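Local coordinates for cell cycle serine/threonine-protein kinase CDC5/MSD2 (Saccharomyces cerevisiae, PDB 6MF4) that phosphorylates serine and threonine residues of cell-cycle proteins to drive mitotic exit, and is represented here by its substrate-recognising polo-box domain, at residues Leu45-Thr50 and Arg202-Lys207; Asp196-Arg201 and Glu213-Thr218; Glu254-Gly259 and Asn268-Leu273. All coordinates share one frame; numbering follows the deposited sequence.

All three contacts involve the second polo box, whose antiparallel sheet packs against helices, interaction 1 by adding strand 49-50 to that sheet. Interactions 1 and 2 share strand 200-205: in interaction 1 its outer edge takes up the short strand 49-50, and in interaction 2 its start pairs with strand 209-214. Their centres are about 18 Å apart, and they meet where Arg202 NE forms a 2.7 Å salt bridge with Glu213 OE2. Interaction 3 joins helices 252-258 and 269-283, its centre about 23 Å and 24 Å from those of interactions 1 and 2. Interaction 2 reaches toward the metal site, with the side chain of Asp197 about 7 Å from a bound zinc ion.

Interaction 1 of 3, residues Leu45-Thr50 and Arg202-Lys207; sequences LIATST and RYTRYK
The side chains of Thr50 and Thr204 run alongside each other on one face of the sheet, where edge strand 49-50 joins strand 200-205. With OG1 anti to its backbone N (chi1 -176°), Thr50 donates from OG1 to Tyr203 O at 2.7 Å; Thr204 OG1 has an outside partner in Lys283. The methyl Thr204 CG2 meets Ala47 CB at 3.5 Å and also lies over one face of the Tyr206 ring, toward its rim. Leu45 CD1 sits over the centre of the opposite face, 4.3 Å above the plane, so the ring is held between two aliphatic groups while its hydroxyl bonds to Gln282. On the other face of the sheet, Ser49 OG approaches Arg205 CB, and the Arg205 guanidinium is engaged in a salt bridge with Asp104. The backbone pairing is made by Arg205 N and Ser49 O at 2.9 Å. Thr48 grips Arg205 O twice: its N donates nearly along the C=O axis at 2.8 Å, and its OG1, placed between the backbone N and carbonyl carbon (chi1 47°), donates from above the carbonyl plane. Threonine hydroxyls thus extend the main-chain bonding at this short edge strand, using carbonyls of strand 200-205 as acceptors.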
loop_
_atom_site.group_PDB
_atom_site.type_symbol
_atom_site.label_atom_id
_atom_site.label_comp_id
_atom_site.label_asym_id
_atom_site.label_seq_id
_atom_site.Cartn_x
_atom_site.Cartn_y
_atom_site.Cartn_z
ATOM N N LEU A 45 -9.184 0.134 -17.853
ATOM C CA LEU A 45 -8.068 -0.497 -17.160
ATOM C C LEU A 45 -8.268 -1.999 -17.146
ATOM O O LEU A 45 -9.334 -2.488 -16.774
ATOM C CB LEU A 45 -7.925 0.020 -15.726
ATOM C CG LEU A 45 -7.249 1.376 -15.524
ATOM C CD1 LEU A 45 -7.238 1.726 -14.045
ATOM C CD2 LEU A 45 -5.829 1.381 -16.086
ATOM N N ILE A 46 -7.233 -2.723 -17.557
ATOM C CA ILE A 46 -7.260 -4.177 -17.551
ATOM C C ILE A 46 -6.122 -4.701 -16.695
ATOM O O ILE A 46 -4.950 -4.577 -17.055
ATOM C CB ILE A 46 -7.149 -4.757 -18.974
ATOM C CG1 ILE A 46 -8.271 -4.212 -19.863
ATOM C CG2 ILE A 46 -7.183 -6.282 -18.936
ATOM C CD1 ILE A 46 -9.676 -4.563 -19.389
ATOM N N ALA A 47 -6.479 -5.278 -15.554
ATOM C CA ALA A 47 -5.499 -5.883 -14.669
ATOM C C ALA A 47 -4.873 -7.095 -15.343
ATOM O O ALA A 47 -5.575 -8.025 -15.738
ATOM C CB ALA A 47 -6.147 -6.278 -13.351
ATOM N N THR A 48 -3.552 -7.072 -15.491
ATOM C CA THR A 48 -2.833 -8.229 -16.005
ATOM C C THR A 48 -2.764 -9.286 -14.916
ATOM O O THR A 48 -2.807 -10.481 -15.200
ATOM C CB THR A 48 -1.409 -7.870 -16.480
ATOM O OG1 THR A 48 -0.753 -7.064 -15.494
ATOM C CG2 THR A 48 -1.465 -7.106 -17.792
ATOM N N SER A 49 -2.671 -8.841 -13.666
ATOM C CA SER A 49 -2.647 -9.763 -12.540
ATOM C C SER A 49 -2.926 -9.064 -11.213
ATOM O O SER A 49 -2.830 -7.842 -11.097
ATOM C CB SER A 49 -1.298 -10.473 -12.469
ATOM O OG SER A 49 -0.283 -9.577 -12.060
ATOM N N THR A 50 -3.248 -9.872 -10.210
ATOM C CA THR A 50 -3.611 -9.392 -8.885
ATOM C C THR A 50 -3.652 -10.614 -7.981
ATOM O O THR A 50 -3.837 -11.727 -8.471
ATOM C CB THR A 50 -4.978 -8.663 -8.889
ATOM O OG1 THR A 50 -5.246 -8.121 -7.592
ATOM C CG2 THR A 50 -6.105 -9.619 -9.286
ATOM N N ARG A 202 -3.377 -6.073 -0.932
ATOM C CA ARG A 202 -3.680 -6.389 -2.320
ATOM C C ARG A 202 -2.798 -5.571 -3.244
ATOM O O ARG A 202 -2.527 -4.399 -2.982
ATOM C CB ARG A 202 -5.161 -6.130 -2.624
ATOM C CG ARG A 202 -5.580 -6.477 -4.054
ATOM C CD ARG A 202 -7.094 -6.564 -4.201
ATOM N NE ARG A 202 -7.760 -5.295 -3.928
ATOM C CZ ARG A 202 -9.072 -5.153 -3.775
ATOM N NH1 ARG A 202 -9.874 -6.209 -3.852
ATOM N NH2 ARG A 202 -9.584 -3.955 -3.521
ATOM N N TYR A 203 -2.325 -6.212 -4.307
ATOM C CA TYR A 203 -1.654 -5.504 -5.388
ATOM C C TYR A 203 -2.381 -5.797 -6.688
ATOM O O TYR A 203 -2.992 -6.853 -6.840
ATOM C CB TYR A 203 -0.187 -5.907 -5.499
ATOM C CG TYR A 203 0.016 -7.320 -5.987
ATOM C CD1 TYR A 203 0.062 -7.610 -7.346
ATOM C CD2 TYR A 203 0.160 -8.367 -5.090
ATOM C CE1 TYR A 203 0.242 -8.899 -7.795
ATOM C CE2 TYR A 203 0.347 -9.662 -5.531
ATOM C CZ TYR A 203 0.386 -9.921 -6.885
ATOM O OH TYR A 203 0.568 -11.211 -7.330
ATOM N N THR A 204 -2.320 -4.850 -7.614
ATOM C CA THR A 204 -2.877 -5.044 -8.944
ATOM C C THR A 204 -1.941 -4.442 -9.968
ATOM O O THR A 204 -1.538 -3.284 -9.851
ATOM C CB THR A 204 -4.263 -4.406 -9.094
ATOM O OG1 THR A 204 -5.111 -4.841 -8.026
ATOM C CG2 THR A 204 -4.885 -4.793 -10.440
ATOM N N ARG A 205 -1.599 -5.244 -10.968
ATOM C CA ARG A 205 -0.758 -4.795 -12.062
ATOM C C ARG A 205 -1.575 -4.393 -13.274
ATOM O O ARG A 205 -2.351 -5.189 -13.801
ATOM C CB ARG A 205 0.220 -5.892 -12.456
ATOM C CG ARG A 205 1.375 -6.025 -11.500
ATOM C CD ARG A 205 2.699 -6.074 -12.239
ATOM N NE ARG A 205 3.215 -7.431 -12.267
ATOM C CZ ARG A 205 4.249 -7.828 -12.996
ATOM N NH1 ARG A 205 4.887 -6.972 -13.790
ATOM N NH2 ARG A 205 4.635 -9.092 -12.931
ATOM N N TYR A 206 -1.393 -3.148 -13.695
ATOM C CA TYR A 206 -1.958 -2.639 -14.937
ATOM C C TYR A 206 -0.804 -2.246 -15.844
ATOM O O TYR A 206 0.324 -2.080 -15.380
ATOM C CB TYR A 206 -2.861 -1.425 -14.693
ATOM C CG TYR A 206 -4.005 -1.630 -13.721
ATOM C CD1 TYR A 206 -5.177 -2.257 -14.121
ATOM C CD2 TYR A 206 -3.926 -1.159 -12.414
ATOM C CE1 TYR A 206 -6.229 -2.428 -13.245
ATOM C CE2 TYR A 206 -4.972 -1.326 -11.532
ATOM C CZ TYR A 206 -6.122 -1.963 -11.951
ATOM O OH TYR A 206 -7.173 -2.128 -11.077
ATOM N N LYS A 207 -1.080 -2.076 -17.131
ATOM C CA LYS A 207 -0.057 -1.602 -18.051
ATOM C C LYS A 207 0.504 -0.239 -17.612
ATOM O O LYS A 207 1.722 -0.077 -17.530
ATOM C CB LYS A 207 -0.615 -1.529 -19.478
HETATM O O HOH W 1 0.943 -10.859 -10.390
#

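Interaction 2 of 3, residues Asp196-Arg201 and Glu213-Thr218; sequences DDVFLR and ELSDGT
Ser215 fits between Phe199 and Arg201 at the open end of the antiparallel beta hairpin formed by strands 200-205 and 209-214 of the second polo box. Its OG, between the backbone N and carbonyl carbon (chi1 61°), accepts from Phe199 N at 2.9 Å, while Ser215 N donates to Phe199 O. This pair of bonds ties the residue just before strand 200-205 to the turn that follows strand 209-214. Ser215 CB comes within 3.4 Å of Phe199 CE1, approaching the ring obliquely; that ring also meets Trp150 edge-to-face. Arg201 runs extended from CG to NE and lays its guanidinium across the serine backbone, with Ser215 O 3.6 Å above the centre of the plane. At the guanidinium edge, in its plane, Arg201 NH1 donates to a water that in turn donates to Leu214 O. An alanine in place of Arg201 would probably leave Ser215 without its flat cover and this water without its guanidinium partner. Val198 and Leu214 cross at about a right angle, Val198 CG1 meeting Leu214 CB at 3.7 Å, and Val198 CG2 faces Asp216 OD2. Leu214 to Gly217 form a type I turn, and Asp216 OD1 accepts from Thr218 N in an Asx turn. Asp197, whose carboxylate bonds His194 of the zinc site, is linked to the serine through its backbone: one water donates to Asp197 O at 2.7 Å and lies 2.6 Å from Ser215 OG.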
loop_
_atom_site.group_PDB
_atom_site.type_symbol
_atom_site.label_atom_id
_atom_site.label_comp_id
_atom_site.label_asym_id
_atom_site.label_seq_id
_atom_site.Cartn_x
_atom_site.Cartn_y
_atom_site.Cartn_z
ATOM N N ASP A 196 2.904 1.004 14.290
ATOM C CA ASP A 196 2.911 1.524 12.922
ATOM C C ASP A 196 3.155 0.421 11.892
ATOM O O ASP A 196 3.452 0.705 10.733
ATOM C CB ASP A 196 3.975 2.616 12.768
ATOM C CG ASP A 196 3.596 3.909 13.473
ATOM O OD1 ASP A 196 2.404 4.284 13.438
ATOM O OD2 ASP A 196 4.491 4.555 14.057
ATOM N N ASP A 197 3.020 -0.834 12.308
ATOM C CA ASP A 197 3.273 -1.953 11.406
ATOM C C ASP A 197 2.223 -1.991 10.300
ATOM O O ASP A 197 1.052 -1.707 10.531
ATOM C CB ASP A 197 3.290 -3.282 12.167
ATOM C CG ASP A 197 4.577 -3.494 12.955
ATOM O OD1 ASP A 197 5.376 -2.538 13.072
ATOM O OD2 ASP A 197 4.786 -4.618 13.463
ATOM N N VAL A 198 2.670 -2.362 9.106
ATOM C CA VAL A 198 1.843 -2.365 7.907
ATOM C C VAL A 198 2.211 -3.557 7.036
ATOM O O VAL A 198 3.376 -3.955 7.002
ATOM C CB VAL A 198 2.036 -1.058 7.103
ATOM C CG1 VAL A 198 1.346 -1.127 5.751
ATOM C CG2 VAL A 198 1.532 0.139 7.892
ATOM N N PHE A 199 1.225 -4.129 6.347
ATOM C CA PHE A 199 1.495 -5.145 5.335
ATOM C C PHE A 199 0.670 -4.871 4.083
ATOM O O PHE A 199 -0.250 -4.045 4.092
ATOM C CB PHE A 199 1.214 -6.557 5.872
ATOM C CG PHE A 199 -0.246 -6.891 6.007
ATOM C CD1 PHE A 199 -0.999 -6.372 7.045
ATOM C CD2 PHE A 199 -0.857 -7.752 5.108
ATOM C CE1 PHE A 199 -2.342 -6.690 7.175
ATOM C CE2 PHE A 199 -2.197 -8.074 5.234
ATOM C CZ PHE A 199 -2.939 -7.538 6.266
ATOM N N LEU A 200 1.018 -5.566 3.009
ATOM C CA LEU A 200 0.344 -5.409 1.728
ATOM C C LEU A 200 -0.881 -6.311 1.655
ATOM O O LEU A 200 -0.760 -7.529 1.723
ATOM C CB LEU A 200 1.305 -5.736 0.587
ATOM C CG LEU A 200 0.753 -5.661 -0.834
ATOM C CD1 LEU A 200 0.397 -4.228 -1.167
ATOM C CD2 LEU A 200 1.772 -6.217 -1.819
ATOM N N ARG A 201 -2.058 -5.714 1.521
ATOM C CA ARG A 201 -3.294 -6.486 1.452
ATOM C C ARG A 201 -3.592 -6.956 0.035
ATOM O O ARG A 201 -4.037 -8.084 -0.175
ATOM C CB ARG A 201 -4.473 -5.666 1.951
ATOM C CG ARG A 201 -4.463 -5.352 3.427
ATOM C CD ARG A 201 -5.526 -4.302 3.709
ATOM N NE ARG A 201 -5.981 -4.340 5.086
ATOM C CZ ARG A 201 -6.838 -3.476 5.614
ATOM N NH1 ARG A 201 -7.334 -2.483 4.886
ATOM N NH2 ARG A 201 -7.187 -3.601 6.885
ATOM N N GLU A 213 -2.255 -1.715 -2.145
ATOM C CA GLU A 213 -3.212 -1.377 -1.097
ATOM C C GLU A 213 -2.659 -1.854 0.245
ATOM O O GLU A 213 -2.640 -3.050 0.527
ATOM C CB GLU A 213 -4.576 -2.006 -1.402
ATOM C CG GLU A 213 -5.117 -1.591 -2.763
ATOM C CD GLU A 213 -6.405 -2.294 -3.150
ATOM O OE1 GLU A 213 -7.410 -2.173 -2.417
ATOM O OE2 GLU A 213 -6.411 -2.961 -4.204
ATOM N N LEU A 214 -2.178 -0.909 1.050
ATOM C CA LEU A 214 -1.539 -1.227 2.328
ATOM C C LEU A 214 -2.550 -1.257 3.462
ATOM O O LEU A 214 -3.613 -0.640 3.381
ATOM C CB LEU A 214 -0.437 -0.216 2.643
ATOM C CG LEU A 214 0.672 -0.081 1.596
ATOM C CD1 LEU A 214 1.709 0.932 2.049
ATOM C CD2 LEU A 214 1.326 -1.426 1.308
ATOM N N SER A 215 -2.196 -1.962 4.531
ATOM C CA SER A 215 -3.147 -2.278 5.588
ATOM C C SER A 215 -3.543 -1.081 6.449
ATOM O O SER A 215 -4.479 -1.183 7.241
ATOM C CB SER A 215 -2.574 -3.383 6.481
ATOM O OG SER A 215 -1.365 -2.970 7.093
ATOM N N ASP A 216 -2.844 0.041 6.307
ATOM C CA ASP A 216 -3.207 1.250 7.047
ATOM C C ASP A 216 -4.107 2.173 6.224
ATOM O O ASP A 216 -4.461 3.261 6.673
ATOM C CB ASP A 216 -1.955 2.009 7.501
ATOM C CG ASP A 216 -1.071 2.443 6.346
ATOM O OD1 ASP A 216 -1.353 2.069 5.191
ATOM O OD2 ASP A 216 -0.075 3.153 6.602
ATOM N N GLY A 217 -4.478 1.734 5.022
ATOM C CA GLY A 217 -5.379 2.499 4.174
ATOM C C GLY A 217 -4.667 3.353 3.143
ATOM O O GLY A 217 -5.306 4.085 2.385
ATOM N N THR A 218 -3.343 3.263 3.110
ATOM C CA THR A 218 -2.556 3.977 2.114
ATOM C C THR A 218 -2.570 3.234 0.783
ATOM O O THR A 218 -2.500 2.003 0.743
ATOM C CB THR A 218 -1.103 4.173 2.595
ATOM O OG1 THR A 218 -1.090 5.103 3.683
ATOM C CG2 THR A 218 -0.204 4.705 1.480
HETATM O O HOH W 2 -1.355 -1.795 9.423
HETATM O O HOH W 3 -6.331 -1.585 2.270
#

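Interaction 3 of 3, residues Glu254-Gly259 and Asn268-Leu273; sequences EVLKYG and NFREKL
Val255 CG1 sits over the centre of the Phe269 ring, in a CH-pi contact 3.5 Å from the ring centroid and 12° off its normal. The methyl therefore meets the aromatic face almost squarely, although the two side chains as a whole cross obliquely. Leu256 approaches the same ring from another direction: its CD2 lies in the ring plane at the edge, 3.6 Å from Phe269 CE2. The opposite face of the ring is met by Leu273 CB, offset toward the rim, one helical turn further along helix 269-283. Leu256 CD2 also touches Leu273 CD2 at 3.8 Å, linking the two leucines beside the phenylalanine. Phe269 points its side chain toward helix 252-258, with CG anti to the backbone N (chi1 168°), and this reach matters because the short helix segments come no closer than 11.6 Å between axes, with directions 133° apart. Leu273 CD2 further lies 3.3 Å above the plane of the Arg270 guanidinium, near its rim, and Arg270 NH1 forms a salt bridge with Glu77 of helix 56-82. That long helix also touches Leu256 and Leu273, while Ile261 of the intervening loop meets both Val255 and Phe269, and Met229 reaches Phe269 from the sheet. Gly259, with a positive phi, is the first residue to leave the helical conformation after helix 252-258. No hydrogen bond crosses between the two segments; the contact rests on dispersion and CH-pi attraction, centred on the Phe269 ring and extended by the touching leucines, while the charge of Arg270 at its margin is paired with Glu77 outside the two segments.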
loop_
_atom_site.group_PDB
_atom_site.type_symbol
_atom_site.label_atom_id
_atom_site.label_comp_id
_atom_site.label_asym_id
_atom_site.label_seq_id
_atom_site.Cartn_x
_atom_site.Cartn_y
_atom_site.Cartn_z
ATOM N N GLU A 254 -4.002 21.249 -2.114
ATOM C CA GLU A 254 -2.927 22.199 -2.384
ATOM C C GLU A 254 -2.250 21.916 -3.727
ATOM O O GLU A 254 -1.897 22.841 -4.460
ATOM C CB GLU A 254 -1.894 22.163 -1.254
ATOM C CG GLU A 254 -0.689 23.071 -1.474
ATOM C CD GLU A 254 0.317 22.998 -0.336
ATOM O OE1 GLU A 254 1.523 23.200 -0.595
ATOM O OE2 GLU A 254 -0.096 22.743 0.817
ATOM N N VAL A 255 -2.071 20.638 -4.049
ATOM C CA VAL A 255 -1.473 20.248 -5.322
ATOM C C VAL A 255 -2.424 20.568 -6.468
ATOM O O VAL A 255 -1.994 20.986 -7.541
ATOM C CB VAL A 255 -1.111 18.742 -5.347
ATOM C CG1 VAL A 255 -0.689 18.296 -6.745
ATOM C CG2 VAL A 255 -0.003 18.450 -4.350
ATOM N N LEU A 256 -3.718 20.373 -6.238
ATOM C CA LEU A 256 -4.715 20.665 -7.258
ATOM C C LEU A 256 -4.726 22.159 -7.576
ATOM O O LEU A 256 -4.753 22.550 -8.744
ATOM C CB LEU A 256 -6.100 20.196 -6.809
ATOM C CG LEU A 256 -6.257 18.673 -6.749
ATOM C CD1 LEU A 256 -7.545 18.286 -6.042
ATOM C CD2 LEU A 256 -6.216 18.069 -8.140
ATOM N N LYS A 257 -4.682 22.987 -6.536
ATOM C CA LYS A 257 -4.661 24.435 -6.712
ATOM C C LYS A 257 -3.383 24.878 -7.419
ATOM O O LYS A 257 -3.394 25.828 -8.199
ATOM C CB LYS A 257 -4.786 25.144 -5.359
ATOM C CG LYS A 257 -6.157 25.003 -4.707
ATOM C CD LYS A 257 -6.226 25.734 -3.377
ATOM N N TYR A 258 -2.286 24.178 -7.146
ATOM C CA TYR A 258 -1.004 24.484 -7.772
ATOM C C TYR A 258 -0.975 23.966 -9.210
ATOM O O TYR A 258 -0.303 24.537 -10.070
ATOM C CB TYR A 258 0.144 23.881 -6.955
ATOM C CG TYR A 258 1.520 24.344 -7.380
ATOM C CD1 TYR A 258 2.221 23.682 -8.381
ATOM C CD2 TYR A 258 2.123 25.441 -6.774
ATOM C CE1 TYR A 258 3.481 24.103 -8.772
ATOM C CE2 TYR A 258 3.384 25.868 -7.157
ATOM C CZ TYR A 258 4.058 25.194 -8.156
ATOM O OH TYR A 258 5.312 25.611 -8.544
ATOM N N GLY A 259 -1.710 22.885 -9.463
ATOM C CA GLY A 259 -1.856 22.347 -10.807
ATOM C C GLY A 259 -0.917 21.196 -11.118
ATOM O O GLY A 259 -1.144 20.436 -12.060
ATOM N N ASN A 268 3.289 14.989 -14.771
ATOM C CA ASN A 268 1.985 14.784 -15.400
ATOM C C ASN A 268 0.906 14.417 -14.371
ATOM O O ASN A 268 0.168 13.442 -14.528
ATOM C CB ASN A 268 2.103 13.698 -16.477
ATOM C CG ASN A 268 2.879 14.163 -17.690
ATOM O OD1 ASN A 268 2.979 15.361 -17.953
ATOM N ND2 ASN A 268 3.449 13.217 -18.429
ATOM N N PHE A 269 0.822 15.220 -13.318
ATOM C CA PHE A 269 -0.005 14.896 -12.163
ATOM C C PHE A 269 -1.477 14.647 -12.503
ATOM O O PHE A 269 -2.081 13.705 -11.987
ATOM C CB PHE A 269 0.102 16.016 -11.125
ATOM C CG PHE A 269 -0.926 15.931 -10.035
ATOM C CD1 PHE A 269 -0.805 14.999 -9.017
ATOM C CD2 PHE A 269 -2.013 16.788 -10.027
ATOM C CE1 PHE A 269 -1.756 14.920 -8.013
ATOM C CE2 PHE A 269 -2.964 16.715 -9.030
ATOM C CZ PHE A 269 -2.835 15.780 -8.020
ATOM N N ARG A 270 -2.060 15.469 -13.369
ATOM C CA ARG A 270 -3.493 15.372 -13.625
ATOM C C ARG A 270 -3.866 14.060 -14.309
ATOM O O ARG A 270 -4.921 13.486 -14.033
ATOM C CB ARG A 270 -3.972 16.551 -14.475
ATOM C CG ARG A 270 -5.480 16.557 -14.726
ATOM C CD ARG A 270 -6.279 16.648 -13.423
ATOM N NE ARG A 270 -6.918 15.383 -13.058
ATOM C CZ ARG A 270 -7.766 15.239 -12.041
ATOM N NH1 ARG A 270 -8.078 16.279 -11.276
ATOM N NH2 ARG A 270 -8.301 14.052 -11.788
ATOM N N GLU A 271 -3.010 13.590 -15.209
ATOM C CA GLU A 271 -3.250 12.313 -15.865
ATOM C C GLU A 271 -3.117 11.180 -14.852
ATOM O O GLU A 271 -3.893 10.225 -14.863
ATOM C CB GLU A 271 -2.277 12.110 -17.029
ATOM C CG GLU A 271 -2.311 10.715 -17.653
ATOM C CD GLU A 271 -3.680 10.334 -18.198
ATOM O OE1 GLU A 271 -4.509 11.237 -18.437
ATOM O OE2 GLU A 271 -3.925 9.121 -18.387
ATOM N N LYS A 272 -2.135 11.295 -13.969
ATOM C CA LYS A 272 -1.907 10.261 -12.969
ATOM C C LYS A 272 -3.067 10.193 -11.980
ATOM O O LYS A 272 -3.495 9.105 -11.605
ATOM C CB LYS A 272 -0.584 10.504 -12.246
ATOM C CG LYS A 272 0.613 10.146 -13.117
ATOM C CD LYS A 272 1.938 10.519 -12.482
ATOM C CE LYS A 272 3.112 10.045 -13.345
ATOM N NZ LYS A 272 2.780 9.950 -14.805
ATOM N N LEU A 273 -3.594 11.346 -11.574
ATOM C CA LEU A 273 -4.712 11.356 -10.634
ATOM C C LEU A 273 -5.958 10.741 -11.269
ATOM O O LEU A 273 -6.748 10.084 -10.595
ATOM C CB LEU A 273 -5.008 12.776 -10.153
ATOM C CG LEU A 273 -6.023 12.876 -9.009
ATOM C CD1 LEU A 273 -5.504 12.187 -7.743
ATOM C CD2 LEU A 273 -6.369 14.332 -8.719
#